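Long-range contacts in enolase (alpha proteobacterium BAL199, PDB 3UGV), which probably works as a magnesium-dependent enzyme of the enolase superfamily, abstracting a proton next to a carboxylate group of its substrate: residues Phe30-Ala35 / Asp62-Glu67; Arg72-Pro77 / Leu377-Asp382; Gly333-Arg338 / Leu367-Lys372; Thr326-Glu331 / Glu347-Ala352. All blocks are in the same frame, centred on the assembly; numbering follows the deposited sequence.

In the fold
Contact 1 lies toward the surface, on the hairpin of the N-terminal domain, where main-chain bonds and a charged outer face do most of the work. Contacts 2, 3 and 4 are buried. Contact 2 shares the same three-stranded sheet and brings the C-terminal segment onto it through an arginine and a tryptophan; D62 of contact 1 bonds to W379 of contact 2. Contacts 3 and 4 both use helix 330-337 and the sheet beside it: methyls and a histidine face in contact 3, a buried glutamate and threonine in contact 4. Contacts 2 and 4 meet where Y74 bonds to E331 and E76 to Y329, joining the two domains.

Contact 1 of 4, residues Phe30-Ala35 / Asp62-Glu67; sequences FRKLTA and DIETEE
A classic beta bulge interrupts the antiparallel hairpin of the N-terminal domain here: R31 and K32 together face E64. Both amides turn to E64 O, R31 N at 2.9 Å and K32 N through a weak bond at 3.4 Å. Beyond the bulge the pairing is regular, with E64 N bonded to K32 O at 2.8 Å and nearly straight (174°), and T34 and D62 exchanging two backbone bonds.

The bulge brings two basic side chains to one carboxylate. E64 OE1 lies at the edge of the R31 guanidinium, in its plane, and forms a salt bridge with NH1 at 3.1 Å, the two flat groups standing almost perpendicular. R31 NH2 reaches on to E66 OE1 in a second, weaker salt bridge. K32 runs alongside E64 in the same direction, its CE close to OE2, while NZ stays 4.1 Å from OE2, too far for a salt bridge. Replacing E64 with an alanine would probably leave NH1 of R31 without its acceptor here and K32 without its nearby negative charge.

The opposite face is apolar. It is covered by helices 83-97 and 123-142, with L90 and V131 on L33 and A134 on I63. The first torsion of I63 puts CG1 anti to the carbonyl carbon (chi1 -61°), and CD1 at its end swings across to the neighbouring strand. That methyl approaches the F30 ring obliquely, 3.8 Å from CE2, and presses tightly on L33, with I63 CD1 3.4 Å from L33 CD1.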
# COMPACT_ATOMS: atom_id res chain seq x y z
N PHE F 30 19.83 45.68 1.71
CA PHE F 30 18.47 46.10 1.40
C PHE F 30 18.13 47.46 2.02
O PHE F 30 18.22 47.63 3.24
CB PHE F 30 17.53 45.02 1.93
CG PHE F 30 16.07 45.25 1.64
CD1 PHE F 30 15.29 46.02 2.48
CD2 PHE F 30 15.47 44.65 0.54
CE1 PHE F 30 13.94 46.21 2.22
CE2 PHE F 30 14.12 44.83 0.28
CZ PHE F 30 13.35 45.62 1.12
N ARG F 31 17.74 48.43 1.19
CA ARG F 31 17.24 49.70 1.70
C ARG F 31 15.71 49.77 1.74
O ARG F 31 15.12 49.97 2.81
CB ARG F 31 17.79 50.89 0.90
CG ARG F 31 17.23 52.23 1.37
CD ARG F 31 17.54 53.36 0.41
NE ARG F 31 18.91 53.83 0.55
CZ ARG F 31 19.67 54.22 -0.47
NH1 ARG F 31 19.19 54.19 -1.71
NH2 ARG F 31 20.91 54.63 -0.25
N LYS F 32 15.07 49.63 0.59
CA LYS F 32 13.61 49.64 0.53
C LYS F 32 13.02 49.01 -0.74
O LYS F 32 13.71 48.81 -1.74
CB LYS F 32 13.07 51.06 0.72
CG LYS F 32 13.43 52.02 -0.39
CD LYS F 32 12.41 53.15 -0.46
CE LYS F 32 12.86 54.26 -1.40
NZ LYS F 32 11.73 55.19 -1.71
N LEU F 33 11.73 48.71 -0.68
CA LEU F 33 11.02 48.14 -1.81
C LEU F 33 9.79 48.98 -2.13
O LEU F 33 9.04 49.36 -1.23
CB LEU F 33 10.62 46.69 -1.50
CG LEU F 33 9.60 45.97 -2.39
CD1 LEU F 33 9.77 44.47 -2.29
CD2 LEU F 33 8.19 46.37 -2.02
N THR F 34 9.60 49.30 -3.40
CA THR F 34 8.42 50.05 -3.81
C THR F 34 7.52 49.20 -4.72
O THR F 34 8.00 48.58 -5.66
CB THR F 34 8.78 51.35 -4.52
OG1 THR F 34 9.51 52.19 -3.62
CG2 THR F 34 7.53 52.07 -4.95
N ALA F 35 6.23 49.19 -4.41
CA ALA F 35 5.25 48.44 -5.18
C ALA F 35 4.20 49.37 -5.76
O ALA F 35 3.55 50.13 -5.03
CB ALA F 35 4.60 47.37 -4.32
N ASP F 62 10.15 47.49 -7.23
CA ASP F 62 11.49 48.06 -7.34
C ASP F 62 12.22 48.00 -6.00
O ASP F 62 11.75 48.53 -5.00
CB ASP F 62 11.42 49.52 -7.79
CG ASP F 62 11.31 49.66 -9.30
OD1 ASP F 62 12.36 49.56 -9.97
OD2 ASP F 62 10.19 49.90 -9.79
N ILE F 63 13.38 47.36 -5.98
CA ILE F 63 14.22 47.27 -4.80
C ILE F 63 15.34 48.29 -4.92
O ILE F 63 15.92 48.44 -5.99
CB ILE F 63 14.87 45.89 -4.68
CG1 ILE F 63 13.82 44.80 -4.56
CG2 ILE F 63 15.75 45.83 -3.46
CD1 ILE F 63 13.01 44.90 -3.31
N GLU F 64 15.62 48.99 -3.83
CA GLU F 64 16.82 49.82 -3.72
C GLU F 64 17.78 49.16 -2.74
O GLU F 64 17.36 48.66 -1.70
CB GLU F 64 16.48 51.22 -3.21
CG GLU F 64 15.57 52.04 -4.11
CD GLU F 64 15.54 53.53 -3.75
OE1 GLU F 64 16.33 53.95 -2.88
OE2 GLU F 64 14.73 54.27 -4.36
N THR F 65 19.07 49.15 -3.07
CA THR F 65 20.09 48.77 -2.09
C THR F 65 20.89 49.99 -1.65
O THR F 65 20.94 51.00 -2.37
CB THR F 65 21.07 47.69 -2.62
OG1 THR F 65 21.58 48.08 -3.90
CG2 THR F 65 20.39 46.34 -2.75
N GLU F 66 21.52 49.88 -0.49
CA GLU F 66 22.44 50.91 -0.01
C GLU F 66 23.56 51.16 -1.02
O GLU F 66 24.04 52.29 -1.16
CB GLU F 66 23.05 50.51 1.34
CG GLU F 66 22.04 50.36 2.46
CD GLU F 66 21.35 51.67 2.83
OE1 GLU F 66 21.75 52.73 2.30
OE2 GLU F 66 20.40 51.63 3.64
N GLU F 67 23.97 50.11 -1.72
CA GLU F 67 25.07 50.16 -2.67
C GLU F 67 24.64 50.64 -4.06
O GLU F 67 25.45 50.65 -5.00
CB GLU F 67 25.73 48.77 -2.79
CG GLU F 67 26.35 48.24 -1.50
CD GLU F 67 25.32 47.77 -0.48
OE1 GLU F 67 24.16 47.49 -0.88
OE2 GLU F 67 25.67 47.67 0.72

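Contact 2 of 4, residues Arg72-Pro77 / Leu377-Asp382; sequences RAYLEP and LDWDED
R72, on the last strand of the N-terminal domain's sheet, meets L377, D378 and W379 of the C-terminal segment; as in other enolase-superfamily members, the end of the chain returns here to the capping domain.

The polar part centres on the arginine. R72 NE points at L377 O at 2.8 Å in an almost perfectly straight bond (177°), with the oxygen in the guanidinium plane; a bend at chi3 (-80°) turns the group off its otherwise extended chain to reach it. NH2 adds a weak salt bridge to D378 OD2 at 3.2 Å. A water links the two backbones as well, donating to R72 O and accepting from L377 N.

The aliphatic stem of R72 makes the CH-pi contact. It slides past W379 in the opposite direction, and CD sits over one face of the indole, 3.9 Å from the centroid of the five-membered ring. W379 NE1 bonds to D62 OD2, which helps fix how the indole is turned. A leucine in place of R72 would probably leave L377 O without this donor and D378 without the arginine's charge.

Van der Waals packing fills in beyond. The indole's far edge lies against A73 O, and its CH2 touches Y74 CB. The Y74 ring, its OH bonded to E331, takes a leucine methyl at its edge: L377 CD1 is 3.9 Å from Y74 CD2.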
# COMPACT_ATOMS: atom_id res chain seq x y z
N ARG F 72 14.34 44.64 -10.06
CA ARG F 72 13.04 44.84 -10.68
C ARG F 72 12.36 43.52 -11.04
O ARG F 72 12.93 42.69 -11.74
CB ARG F 72 13.18 45.72 -11.92
CG ARG F 72 13.46 47.18 -11.62
CD ARG F 72 13.40 48.07 -12.87
NE ARG F 72 14.63 47.99 -13.65
CZ ARG F 72 15.76 48.60 -13.31
NH1 ARG F 72 15.81 49.33 -12.20
NH2 ARG F 72 16.83 48.48 -14.07
N ALA F 73 11.13 43.35 -10.57
CA ALA F 73 10.29 42.24 -11.02
C ALA F 73 8.83 42.66 -10.90
O ALA F 73 8.52 43.77 -10.44
CB ALA F 73 10.56 41.01 -10.19
N TYR F 74 7.93 41.79 -11.31
CA TYR F 74 6.52 42.13 -11.23
C TYR F 74 5.67 40.93 -10.81
O TYR F 74 6.08 39.79 -10.95
CB TYR F 74 6.01 42.72 -12.55
CG TYR F 74 6.06 41.77 -13.73
CD1 TYR F 74 5.01 40.88 -13.98
CD2 TYR F 74 7.13 41.77 -14.59
CE1 TYR F 74 5.05 40.02 -15.06
CE2 TYR F 74 7.19 40.91 -15.67
CZ TYR F 74 6.15 40.03 -15.91
OH TYR F 74 6.21 39.18 -16.99
N LEU F 75 4.49 41.23 -10.29
CA LEU F 75 3.53 40.20 -9.92
C LEU F 75 2.34 40.32 -10.85
O LEU F 75 2.00 41.42 -11.29
CB LEU F 75 3.09 40.40 -8.47
CG LEU F 75 4.04 39.91 -7.38
CD1 LEU F 75 3.66 40.53 -6.07
CD2 LEU F 75 3.97 38.41 -7.28
N GLU F 76 1.70 39.19 -11.13
CA GLU F 76 0.46 39.16 -11.89
C GLU F 76 -0.59 38.44 -11.07
O GLU F 76 -0.79 37.24 -11.23
CB GLU F 76 0.67 38.43 -13.22
CG GLU F 76 1.88 38.89 -13.98
CD GLU F 76 2.01 38.24 -15.33
OE1 GLU F 76 1.31 38.68 -16.27
OE2 GLU F 76 2.80 37.28 -15.45
N PRO F 77 -1.28 39.19 -10.20
CA PRO F 77 -2.19 38.63 -9.19
C PRO F 77 -3.63 38.35 -9.63
O PRO F 77 -4.43 37.93 -8.78
CB PRO F 77 -2.17 39.69 -8.09
CG PRO F 77 -2.02 40.97 -8.85
CD PRO F 77 -1.15 40.65 -10.07
N LEU F 377 14.90 43.71 -16.97
CA LEU F 377 13.64 44.45 -17.09
C LEU F 377 13.87 45.94 -16.92
O LEU F 377 14.56 46.37 -15.99
CB LEU F 377 12.62 43.98 -16.05
CG LEU F 377 12.07 42.55 -16.07
CD1 LEU F 377 10.97 42.44 -15.05
CD2 LEU F 377 11.54 42.17 -17.44
N ASP F 378 13.28 46.73 -17.81
CA ASP F 378 13.26 48.18 -17.64
C ASP F 378 11.86 48.70 -17.93
O ASP F 378 11.29 48.44 -19.01
CB ASP F 378 14.31 48.85 -18.53
CG ASP F 378 15.70 48.28 -18.31
OD1 ASP F 378 16.18 47.50 -19.17
OD2 ASP F 378 16.32 48.59 -17.27
N TRP F 379 11.27 49.40 -16.97
CA TRP F 379 9.88 49.78 -17.09
C TRP F 379 9.69 50.83 -18.18
O TRP F 379 10.53 51.71 -18.38
CB TRP F 379 9.33 50.33 -15.77
CG TRP F 379 9.51 49.46 -14.56
CD1 TRP F 379 9.98 49.86 -13.35
CD2 TRP F 379 9.20 48.06 -14.43
NE1 TRP F 379 10.00 48.80 -12.47
CE2 TRP F 379 9.52 47.69 -13.10
CE3 TRP F 379 8.69 47.10 -15.30
CZ2 TRP F 379 9.35 46.38 -12.63
CZ3 TRP F 379 8.52 45.80 -14.82
CH2 TRP F 379 8.85 45.46 -13.50
N ASP F 380 8.57 50.74 -18.90
CA ASP F 380 8.15 51.80 -19.80
C ASP F 380 7.30 52.80 -19.00
O ASP F 380 6.07 52.67 -18.94
CB ASP F 380 7.36 51.23 -20.97
CG ASP F 380 7.01 52.29 -22.01
OD1 ASP F 380 6.64 53.41 -21.60
OD2 ASP F 380 7.10 51.99 -23.22
N GLU F 381 7.97 53.77 -18.40
CA GLU F 381 7.34 54.68 -17.44
C GLU F 381 6.18 55.52 -17.98
O GLU F 381 5.32 55.96 -17.22
CB GLU F 381 8.39 55.56 -16.76
CG GLU F 381 9.34 54.79 -15.84
CD GLU F 381 8.66 54.28 -14.57
OE1 GLU F 381 7.48 54.64 -14.33
OE2 GLU F 381 9.30 53.52 -13.82
N ASP F 382 6.13 55.73 -19.30
CA ASP F 382 4.97 56.37 -19.92
C ASP F 382 3.73 55.49 -19.81
O ASP F 382 2.70 55.88 -19.25
CB ASP F 382 5.24 56.70 -21.40
CG ASP F 382 6.23 57.84 -21.56
OD1 ASP F 382 6.36 58.66 -20.63
OD2 ASP F 382 6.88 57.91 -22.64
O HOH W 1 14.96 43.45 -14.01

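Contact 3 of 4, residues Gly333-Arg338 / Leu367-Lys372; sequences GAHVMR and LIVPDK
V369 spreads its two methyls over one side of helix 330-337, and its rotamer decides which residue each one meets. With CG1 anti to the backbone N (chi1 176°), that methyl stands over a face of the H335 imidazole, while CG2 is turned to A334. The first is a CH-pi contact: V369 CG1 is 3.7 Å from the ring centroid, displaced toward the rim on the CE1 side, where H335 CE1 lies 3.4 Å from it. The second is tight packing, with V369 CG2 only 3.5 Å from A334 CB.

H335 holds CG anti to its carbonyl carbon (chi1 -82°), which carries the ring off the helix so that one face of it is turned to V369. Its nitrogens help to keep it there: ND1 bonds to C148 N and NE2 to Y360 OH. NE2 also has a water at 3.0 Å, in the plane of the ring, and that water lies within bonding distance of P370 O and K372 O.

The helix belongs to the C-terminal barrel domain, the modified TIM barrel of this superfamily, and it packs here against strand 366-368 and the loop that follows. L367, on that strand, adds one branch: its CD2 reaches A334 CB at 3.9 Å. L367 also packs on L346 and W348.

R338 CG, placed by the first torsion, brushes V369 CG2 at 4.1 Å as the two side chains slide past each other in opposite directions. Bends at chi2 and chi3 then take the guanidinium to main-chain oxygens, NE to T154 O and NH1 to S157 O.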
# COMPACT_ATOMS: atom_id res chain seq x y z
N GLY F 333 10.57 33.08 -16.00
CA GLY F 333 10.38 31.76 -16.56
C GLY F 333 11.52 31.30 -17.46
O GLY F 333 12.12 30.23 -17.24
N ALA F 334 11.83 32.08 -18.49
CA ALA F 334 12.89 31.69 -19.41
C ALA F 334 14.24 31.53 -18.69
O ALA F 334 15.02 30.61 -18.99
CB ALA F 334 12.98 32.65 -20.59
N HIS F 335 14.51 32.41 -17.72
CA HIS F 335 15.77 32.32 -16.97
C HIS F 335 15.91 31.00 -16.22
O HIS F 335 16.90 30.30 -16.41
CB HIS F 335 15.95 33.51 -16.02
CG HIS F 335 16.50 34.74 -16.70
ND1 HIS F 335 17.85 34.96 -16.86
CD2 HIS F 335 15.87 35.80 -17.26
CE1 HIS F 335 18.03 36.11 -17.49
NE2 HIS F 335 16.84 36.63 -17.74
N VAL F 336 14.92 30.65 -15.39
CA VAL F 336 15.04 29.42 -14.58
C VAL F 336 14.91 28.16 -15.42
O VAL F 336 15.46 27.13 -15.06
CB VAL F 336 14.02 29.35 -13.40
CG1 VAL F 336 14.24 30.47 -12.43
CG2 VAL F 336 12.58 29.36 -13.92
N MET F 337 14.18 28.24 -16.54
CA MET F 337 14.06 27.08 -17.43
C MET F 337 15.40 26.70 -18.03
O MET F 337 15.63 25.54 -18.38
CB MET F 337 13.03 27.30 -18.55
CG MET F 337 11.59 27.31 -18.06
SD MET F 337 11.02 25.64 -17.69
CE MET F 337 10.55 25.09 -19.34
N ARG F 338 16.30 27.68 -18.13
CA ARG F 338 17.66 27.45 -18.63
C ARG F 338 18.47 26.57 -17.68
O ARG F 338 19.43 25.95 -18.10
CB ARG F 338 18.39 28.77 -18.88
CG ARG F 338 17.89 29.57 -20.08
CD ARG F 338 18.16 28.85 -21.40
NE ARG F 338 19.59 28.61 -21.60
CZ ARG F 338 20.11 28.05 -22.70
NH1 ARG F 338 19.33 27.68 -23.70
NH2 ARG F 338 21.43 27.87 -22.80
N LEU F 367 11.59 31.46 -26.95
CA LEU F 367 11.82 32.76 -26.32
C LEU F 367 13.32 32.90 -26.03
O LEU F 367 13.93 32.03 -25.40
CB LEU F 367 11.02 32.88 -25.01
CG LEU F 367 10.95 34.28 -24.40
CD1 LEU F 367 10.14 35.21 -25.30
CD2 LEU F 367 10.38 34.27 -22.98
N ILE F 368 13.91 33.99 -26.49
CA ILE F 368 15.35 34.22 -26.37
C ILE F 368 15.69 34.96 -25.09
O ILE F 368 15.21 36.07 -24.89
CB ILE F 368 15.87 35.07 -27.55
CG1 ILE F 368 15.64 34.35 -28.88
CG2 ILE F 368 17.35 35.39 -27.35
CD1 ILE F 368 16.18 32.92 -28.90
N VAL F 369 16.48 34.36 -24.21
CA VAL F 369 16.91 35.04 -22.99
C VAL F 369 18.07 35.94 -23.36
O VAL F 369 19.07 35.47 -23.89
CB VAL F 369 17.42 34.07 -21.88
CG1 VAL F 369 17.93 34.86 -20.69
CG2 VAL F 369 16.33 33.10 -21.44
N PRO F 370 17.93 37.25 -23.09
CA PRO F 370 18.92 38.25 -23.53
C PRO F 370 20.13 38.28 -22.60
O PRO F 370 20.00 38.00 -21.41
CB PRO F 370 18.16 39.56 -23.39
CG PRO F 370 17.27 39.32 -22.20
CD PRO F 370 16.85 37.86 -22.31
N ASP F 371 21.30 38.61 -23.15
CA ASP F 371 22.49 38.73 -22.33
C ASP F 371 22.49 40.09 -21.62
O ASP F 371 23.30 40.96 -21.95
CB ASP F 371 23.74 38.56 -23.18
CG ASP F 371 24.91 37.95 -22.40
OD1 ASP F 371 24.99 38.14 -21.17
OD2 ASP F 371 25.74 37.27 -23.03
N LYS F 372 21.57 40.27 -20.68
CA LYS F 372 21.54 41.46 -19.84
C LYS F 372 21.57 41.03 -18.38
O LYS F 372 21.22 39.90 -18.07
CB LYS F 372 20.30 42.32 -20.13
CG LYS F 372 20.19 42.72 -21.60
CD LYS F 372 19.19 43.84 -21.82
CE LYS F 372 17.75 43.36 -21.86
NZ LYS F 372 16.81 44.49 -22.13
O HOH W 2 18.32 38.91 -18.91

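Contact 4 of 4, residues Thr326-Glu331 / Glu347-Ala352; sequences THLYPE and EWQSWA
T326 OG1 accepts a hydrogen bond from E347 N at 3.0 Å, and a water sits very close to the same hydroxyl, at a distance too short to trust in detail. That water is also placed to donate to L328 O and E347 O, so it probably helps tie the loop before helix 330-337 to strand 346-348.

E347 returns the bond through its side chain. With CG anti to the backbone N (chi1 -176°) and the chain extended, its carboxylate runs out beside H327 and L328, pointing the same way as both. OE2 takes L328 N at 2.9 Å, met nearly along the C-O axis, and that same oxygen lies oblique to the H327 ring, 3.2 Å from CD2. The other oxygen, OE1, makes a salt bridge with K194, so both ends of the carboxylate have partners.

Q349 crosses P330 at about a right angle, its NE2 3.2 Å from both P330 CD and P330 CG. OE1 of this amide is buried without any hydrogen-bond partner in the model, facing the L328 CD2 methyl at 3.8 Å. P330 CB also rests obliquely near W348.

H327 ND1 bonds to D300 OD2, and the side chain of H327 comes within about 4 Å of a bound magnesium ion. This histidine-aspartate pair, with a lysine-linked glutamate beside it, is consistent with the active site of the mandelate racemase branch at the barrel's mouth.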
# COMPACT_ATOMS: atom_id res chain seq x y z
N THR F 326 6.39 26.11 -17.16
CA THR F 326 6.15 27.32 -16.39
C THR F 326 4.71 27.79 -16.48
O THR F 326 3.94 27.33 -17.30
CB THR F 326 7.04 28.50 -16.84
OG1 THR F 326 6.76 28.81 -18.22
CG2 THR F 326 8.51 28.16 -16.67
N HIS F 327 4.37 28.73 -15.61
CA HIS F 327 3.09 29.41 -15.72
C HIS F 327 3.28 30.90 -15.45
O HIS F 327 3.76 31.29 -14.39
CB HIS F 327 2.10 28.85 -14.73
CG HIS F 327 0.77 29.54 -14.78
ND1 HIS F 327 0.35 30.41 -13.79
CD2 HIS F 327 -0.22 29.50 -15.70
CE1 HIS F 327 -0.85 30.86 -14.10
NE2 HIS F 327 -1.21 30.33 -15.26
N LEU F 328 2.88 31.70 -16.43
CA LEU F 328 3.08 33.15 -16.41
C LEU F 328 4.57 33.53 -16.27
O LEU F 328 5.46 32.67 -16.34
CB LEU F 328 2.20 33.80 -15.33
CG LEU F 328 0.69 33.59 -15.51
CD1 LEU F 328 -0.11 34.21 -14.36
CD2 LEU F 328 0.23 34.15 -16.85
N TYR F 329 4.82 34.83 -16.10
CA TYR F 329 6.17 35.35 -15.87
C TYR F 329 7.20 34.81 -16.85
O TYR F 329 8.17 34.17 -16.44
CB TYR F 329 6.63 35.06 -14.44
CG TYR F 329 5.59 35.43 -13.41
CD1 TYR F 329 5.58 36.69 -12.85
CD2 TYR F 329 4.63 34.52 -13.01
CE1 TYR F 329 4.63 37.05 -11.91
CE2 TYR F 329 3.67 34.86 -12.07
CZ TYR F 329 3.67 36.14 -11.52
OH TYR F 329 2.74 36.50 -10.59
N PRO F 330 7.01 35.08 -18.14
CA PRO F 330 7.85 34.50 -19.19
C PRO F 330 9.31 34.87 -19.01
O PRO F 330 10.19 34.05 -19.32
CB PRO F 330 7.29 35.11 -20.48
CG PRO F 330 5.91 35.51 -20.13
CD PRO F 330 5.93 35.91 -18.69
N GLU F 331 9.59 36.06 -18.49
CA GLU F 331 10.99 36.46 -18.30
C GLU F 331 11.72 35.66 -17.22
O GLU F 331 12.74 35.03 -17.51
CB GLU F 331 11.13 37.97 -18.08
CG GLU F 331 10.55 38.80 -19.22
CD GLU F 331 9.03 38.86 -19.16
OE1 GLU F 331 8.45 38.62 -18.08
OE2 GLU F 331 8.41 39.16 -20.20
N GLU F 347 5.39 28.68 -20.86
CA GLU F 347 4.14 29.32 -21.25
C GLU F 347 4.41 30.76 -21.63
O GLU F 347 4.95 31.52 -20.82
CB GLU F 347 3.11 29.28 -20.12
CG GLU F 347 1.77 29.86 -20.54
CD GLU F 347 0.77 29.91 -19.39
OE1 GLU F 347 -0.32 29.30 -19.51
OE2 GLU F 347 1.09 30.55 -18.37
N TRP F 348 4.03 31.16 -22.84
CA TRP F 348 4.26 32.53 -23.28
C TRP F 348 2.97 33.29 -23.50
O TRP F 348 2.02 32.77 -24.08
CB TRP F 348 5.14 32.57 -24.53
CG TRP F 348 5.44 33.98 -25.04
CD1 TRP F 348 6.52 34.76 -24.71
CD2 TRP F 348 4.67 34.75 -25.98
NE1 TRP F 348 6.46 35.96 -25.37
CE2 TRP F 348 5.33 35.99 -26.16
CE3 TRP F 348 3.48 34.53 -26.68
CZ2 TRP F 348 4.85 36.99 -27.00
CZ3 TRP F 348 3.00 35.52 -27.53
CH2 TRP F 348 3.68 36.74 -27.67
N GLN F 349 2.96 34.54 -23.03
CA GLN F 349 1.87 35.47 -23.31
C GLN F 349 2.47 36.87 -23.29
O GLN F 349 3.54 37.08 -22.71
CB GLN F 349 0.75 35.34 -22.28
CG GLN F 349 1.08 35.90 -20.91
CD GLN F 349 2.01 35.01 -20.10
OE1 GLN F 349 1.97 33.78 -20.20
NE2 GLN F 349 2.84 35.64 -19.28
N SER F 350 1.82 37.83 -23.94
CA SER F 350 2.34 39.20 -23.98
C SER F 350 1.49 40.19 -23.18
O SER F 350 1.52 41.40 -23.42
CB SER F 350 2.54 39.66 -25.43
OG SER F 350 1.35 39.51 -26.18
N TRP F 351 0.74 39.67 -22.22
CA TRP F 351 -0.14 40.47 -21.40
C TRP F 351 0.60 41.57 -20.64
O TRP F 351 0.05 42.64 -20.41
CB TRP F 351 -0.91 39.57 -20.43
CG TRP F 351 -1.71 38.52 -21.15
CD1 TRP F 351 -1.96 38.44 -22.50
CD2 TRP F 351 -2.36 37.39 -20.57
NE1 TRP F 351 -2.72 37.34 -22.78
CE2 TRP F 351 -2.98 36.68 -21.61
CE3 TRP F 351 -2.48 36.91 -19.26
CZ2 TRP F 351 -3.71 35.51 -21.39
CZ3 TRP F 351 -3.21 35.75 -19.04
CH2 TRP F 351 -3.81 35.07 -20.10
N ALA F 352 1.86 41.30 -20.27
CA ALA F 352 2.66 42.27 -19.52
C ALA F 352 3.67 43.07 -20.37
O ALA F 352 4.36 43.95 -19.84
CB ALA F 352 3.37 41.60 -18.34
O HOH W 3 6.43 31.30 -18.65